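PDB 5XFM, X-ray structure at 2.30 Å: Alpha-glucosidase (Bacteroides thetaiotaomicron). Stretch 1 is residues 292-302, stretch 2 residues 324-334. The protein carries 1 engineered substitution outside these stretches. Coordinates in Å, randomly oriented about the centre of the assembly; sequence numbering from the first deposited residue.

Stretch 1 292-302: YRFGRGTWSWI
Stretch 2 324-334: MGYEYALIDNW

Two short parallel strands, built around residues 295-299 and 328-331 of the same chain, form the centre of this contact, which buries 859 Å² in total. Their N-to-C directions differ by 41°. Gly 297 pairs with Tyr 328 (CA to CA 4.2 Å) and Thr 298 with Ala 329 (CA to CA 4.7 Å). Extended backbones, with phi/psi of -128/153 at Gly 297, -97/155 at Thr 298 and -131/160 at Tyr 328, set up a ladder of three bonds: Tyr 328 N donates to Arg 296 O (2.8 Å), Thr 298 N to Tyr 328 O (3.1 Å) and Leu 330 N to Thr 298 O (2.9 Å). The close pairing also brings Gly 297 CA to 3.1 Å from Tyr 328 O in a CA-H...O contact.

Before the ladder, Glu 327 (chi1 m, chi2 p) turns its carboxylate back to the first stretch. Its OE1 accepts from both Arg 296 N and Arg 296 NE, each at 3.0 Å, the latter within a salt bridge. Arg 296 folds compactly (chi1 m, chi2 p, chi3 p), so that NE meets Glu 327 at the guanidinium edge while the Tyr 326 ring covers one guanidinium face. Its CB sits 3.4 Å from the Tyr 326 ring centroid, almost on the ring normal, and NH2 adds a weak bond to Gly 325 O (3.4 Å); NH1 is satisfied elsewhere in the structure. Gly 295, at phi/psi 157/-136, leaves room for the carboxylate: an ideal CB would lie 2.2 Å from Glu 327 OE1.

Tyr 328 (chi1 m) points CA-to-CB to a face of the sheet, but its ring end reaches the start of the first stretch, where OH donates a very short 2.5 Å bond to Arg 293 O. The extended, all-t Arg 293 places its NH2 4.2 Å from Glu 327 OE2, near enough for charge attraction without a directed N-H.

At the other end, Trp 299 (chi1 t, chi2 27°) receives Leu 330 CD2 over its five-membered ring, 3.5 Å from the centroid, while its edge donates from NE1 to Asp 332 OD2 at 2.7 Å. The buried carboxylate is further engaged through OD1, which accepts from Asn 333 N (2.8 Å) and lies over a face of the Trp 301 ring. Leu 330 O accepts from two waters: water 1 (O at 2.8 Å) also bonds Ser 300 OG at 2.7 Å, and water 2 (O at 2.9 Å) accepts from Ser 300 N at 3.1 Å.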

# COMPACT_ATOMS: atom_id res chain seq x y z
N TYR A 292 17.66 -1.44 11.33
CA TYR A 292 16.57 -2.42 11.32
C TYR A 292 16.80 -3.46 10.24
O TYR A 292 17.05 -3.13 9.08
CB TYR A 292 15.22 -1.73 11.13
CG TYR A 292 14.81 -0.89 12.32
CD1 TYR A 292 14.49 -1.47 13.54
CD2 TYR A 292 14.77 0.49 12.23
CE1 TYR A 292 14.13 -0.71 14.63
CE2 TYR A 292 14.41 1.27 13.31
CZ TYR A 292 14.08 0.67 14.50
OH TYR A 292 13.72 1.45 15.57
N ARG A 293 16.71 -4.72 10.64
CA ARG A 293 16.98 -5.84 9.76
C ARG A 293 15.68 -6.42 9.21
O ARG A 293 14.80 -6.81 9.97
CB ARG A 293 17.79 -6.90 10.50
CG ARG A 293 18.18 -8.12 9.67
CD ARG A 293 18.82 -9.18 10.56
NE ARG A 293 19.23 -10.37 9.81
CZ ARG A 293 19.79 -11.44 10.37
NH1 ARG A 293 20.01 -11.47 11.68
NH2 ARG A 293 20.13 -12.48 9.62
N PHE A 294 15.56 -6.45 7.89
CA PHE A 294 14.34 -6.96 7.27
C PHE A 294 14.53 -8.41 6.85
O PHE A 294 15.63 -8.96 6.93
CB PHE A 294 13.95 -6.10 6.07
CG PHE A 294 14.09 -4.62 6.32
CD1 PHE A 294 13.44 -4.02 7.39
CD2 PHE A 294 14.86 -3.84 5.48
CE1 PHE A 294 13.57 -2.66 7.62
CE2 PHE A 294 14.99 -2.48 5.71
CZ PHE A 294 14.35 -1.89 6.78
N GLY A 295 13.44 -9.05 6.41
CA GLY A 295 13.52 -10.42 5.95
C GLY A 295 12.24 -11.22 5.99
O GLY A 295 11.16 -10.73 5.66
N ARG A 296 12.36 -12.46 6.46
CA ARG A 296 11.33 -13.46 6.30
C ARG A 296 10.90 -14.01 7.65
O ARG A 296 11.73 -14.17 8.55
CB ARG A 296 11.82 -14.62 5.42
CG ARG A 296 12.02 -14.30 3.96
CD ARG A 296 13.37 -13.65 3.71
NE ARG A 296 14.46 -14.42 4.30
CZ ARG A 296 15.09 -15.42 3.68
NH1 ARG A 296 14.74 -15.79 2.46
NH2 ARG A 296 16.08 -16.06 4.30
N GLY A 297 9.61 -14.28 7.78
CA GLY A 297 9.09 -14.83 9.01
C GLY A 297 8.25 -16.07 8.78
O GLY A 297 7.69 -16.28 7.71
N THR A 298 8.21 -16.94 9.79
CA THR A 298 7.24 -18.02 9.81
C THR A 298 6.06 -17.58 10.68
O THR A 298 6.21 -16.75 11.58
CB THR A 298 7.83 -19.33 10.33
OG1 THR A 298 8.41 -19.12 11.62
CG2 THR A 298 8.90 -19.84 9.37
N TRP A 299 4.90 -18.15 10.42
CA TRP A 299 3.67 -17.58 10.94
C TRP A 299 2.65 -18.69 11.12
O TRP A 299 2.05 -19.15 10.15
CB TRP A 299 3.15 -16.51 9.97
CG TRP A 299 1.92 -15.79 10.39
CD1 TRP A 299 1.48 -15.57 11.67
CD2 TRP A 299 0.96 -15.15 9.53
NE1 TRP A 299 0.31 -14.85 11.66
CE2 TRP A 299 -0.03 -14.58 10.36
CE3 TRP A 299 0.84 -15.02 8.14
CZ2 TRP A 299 -1.12 -13.88 9.84
CZ3 TRP A 299 -0.25 -14.33 7.63
CH2 TRP A 299 -1.21 -13.77 8.48
N SER A 300 2.49 -19.15 12.36
CA SER A 300 1.65 -20.31 12.65
C SER A 300 0.15 -20.04 12.46
O SER A 300 -0.58 -20.90 11.96
CB SER A 300 1.92 -20.82 14.07
OG SER A 300 1.28 -20.04 15.07
N TRP A 301 -0.30 -18.85 12.84
CA TRP A 301 -1.74 -18.58 12.87
C TRP A 301 -2.43 -18.62 11.50
O TRP A 301 -3.61 -18.92 11.43
CB TRP A 301 -2.01 -17.21 13.52
CG TRP A 301 -3.47 -16.87 13.55
CD1 TRP A 301 -4.37 -17.18 14.53
CD2 TRP A 301 -4.21 -16.19 12.53
NE1 TRP A 301 -5.62 -16.72 14.19
CE2 TRP A 301 -5.55 -16.11 12.96
CE3 TRP A 301 -3.87 -15.64 11.29
CZ2 TRP A 301 -6.54 -15.49 12.20
CZ3 TRP A 301 -4.85 -15.03 10.54
CH2 TRP A 301 -6.17 -14.96 11.00
N ILE A 302 -1.74 -18.26 10.42
CA ILE A 302 -2.43 -18.20 9.13
C ILE A 302 -3.05 -19.56 8.74
O ILE A 302 -4.23 -19.62 8.39
CB ILE A 302 -1.50 -17.67 8.00
CG1 ILE A 302 -2.24 -17.66 6.66
CG2 ILE A 302 -0.20 -18.46 7.90
CD1 ILE A 302 -3.49 -16.82 6.67
N MET A 324 14.40 -23.05 7.71
CA MET A 324 14.25 -22.25 6.51
C MET A 324 15.33 -21.17 6.41
O MET A 324 15.53 -20.56 5.36
CB MET A 324 12.86 -21.63 6.47
CG MET A 324 11.76 -22.65 6.26
SD MET A 324 11.85 -23.48 4.66
CE MET A 324 11.65 -22.09 3.54
N GLY A 325 16.03 -20.94 7.52
CA GLY A 325 17.03 -19.88 7.56
C GLY A 325 16.34 -18.53 7.61
O GLY A 325 16.91 -17.51 7.23
N TYR A 326 15.09 -18.53 8.08
CA TYR A 326 14.31 -17.30 8.16
C TYR A 326 14.70 -16.50 9.39
O TYR A 326 15.05 -17.06 10.43
CB TYR A 326 12.81 -17.60 8.17
CG TYR A 326 12.23 -17.83 6.79
CD1 TYR A 326 13.06 -17.96 5.68
CD2 TYR A 326 10.85 -17.87 6.59
CE1 TYR A 326 12.53 -18.16 4.42
CE2 TYR A 326 10.32 -18.07 5.33
CZ TYR A 326 11.16 -18.21 4.25
OH TYR A 326 10.64 -18.41 3.00
N GLU A 327 14.66 -15.17 9.25
CA GLU A 327 15.07 -14.26 10.31
C GLU A 327 14.08 -14.16 11.45
O GLU A 327 14.47 -13.90 12.59
CB GLU A 327 15.32 -12.85 9.74
CG GLU A 327 16.53 -12.75 8.82
CD GLU A 327 16.32 -13.42 7.48
OE1 GLU A 327 15.21 -13.29 6.92
OE2 GLU A 327 17.27 -14.07 6.98
N TYR A 328 12.79 -14.31 11.15
CA TYR A 328 11.77 -14.02 12.15
C TYR A 328 10.73 -15.12 12.31
O TYR A 328 10.58 -15.99 11.46
CB TYR A 328 11.08 -12.69 11.82
CG TYR A 328 12.05 -11.52 11.85
CD1 TYR A 328 12.65 -11.12 13.04
CD2 TYR A 328 12.39 -10.85 10.68
CE1 TYR A 328 13.55 -10.06 13.06
CE2 TYR A 328 13.28 -9.79 10.70
CZ TYR A 328 13.86 -9.41 11.89
OH TYR A 328 14.75 -8.36 11.90
N ALA A 329 10.06 -15.08 13.46
CA ALA A 329 8.84 -15.82 13.69
C ALA A 329 7.80 -14.88 14.30
O ALA A 329 8.06 -14.20 15.29
CB ALA A 329 9.08 -17.02 14.62
N LEU A 330 6.62 -14.84 13.69
CA LEU A 330 5.52 -14.02 14.17
C LEU A 330 4.58 -14.81 15.07
O LEU A 330 4.02 -15.83 14.65
CB LEU A 330 4.72 -13.44 12.99
CG LEU A 330 3.35 -12.84 13.32
CD1 LEU A 330 3.45 -11.67 14.31
CD2 LEU A 330 2.63 -12.41 12.05
N ILE A 331 4.44 -14.37 16.32
CA ILE A 331 3.49 -14.98 17.24
C ILE A 331 2.23 -14.12 17.30
O ILE A 331 2.30 -12.94 17.65
CB ILE A 331 4.10 -15.16 18.65
CG1 ILE A 331 5.37 -16.02 18.57
CG2 ILE A 331 3.08 -15.77 19.60
CD1 ILE A 331 6.01 -16.31 19.93
N ASP A 332 1.08 -14.70 16.95
CA ASP A 332 -0.12 -13.91 16.67
C ASP A 332 -1.00 -13.74 17.91
O ASP A 332 -0.54 -13.94 19.03
CB ASP A 332 -0.90 -14.56 15.53
CG ASP A 332 -1.53 -13.53 14.59
OD1 ASP A 332 -2.56 -12.90 14.93
OD2 ASP A 332 -0.98 -13.36 13.48
N ASN A 333 -2.27 -13.37 17.71
CA ASN A 333 -3.19 -13.06 18.81
C ASN A 333 -3.36 -14.17 19.85
O ASN A 333 -3.09 -15.33 19.57
CB ASN A 333 -4.56 -12.70 18.24
CG ASN A 333 -5.15 -13.80 17.37
OD1 ASN A 333 -4.72 -14.95 17.41
ND2 ASN A 333 -6.16 -13.45 16.60
N TRP A 334 -3.81 -13.77 21.05
CA TRP A 334 -4.04 -14.60 22.24
C TRP A 334 -2.79 -15.00 23.04
O TRP A 334 -2.91 -15.65 24.07
CB TRP A 334 -4.80 -15.90 21.91
CG TRP A 334 -6.16 -15.70 21.34
CD1 TRP A 334 -6.58 -16.01 20.07
CD2 TRP A 334 -7.30 -15.12 22.00
NE1 TRP A 334 -7.90 -15.68 19.91
CE2 TRP A 334 -8.36 -15.13 21.08
CE3 TRP A 334 -7.51 -14.61 23.28
CZ2 TRP A 334 -9.63 -14.64 21.40
CZ3 TRP A 334 -8.77 -14.12 23.59
CH2 TRP A 334 -9.81 -14.14 22.65
O HOH W 1 1.67 -17.33 14.91
O HOH W 2 4.60 -18.66 14.64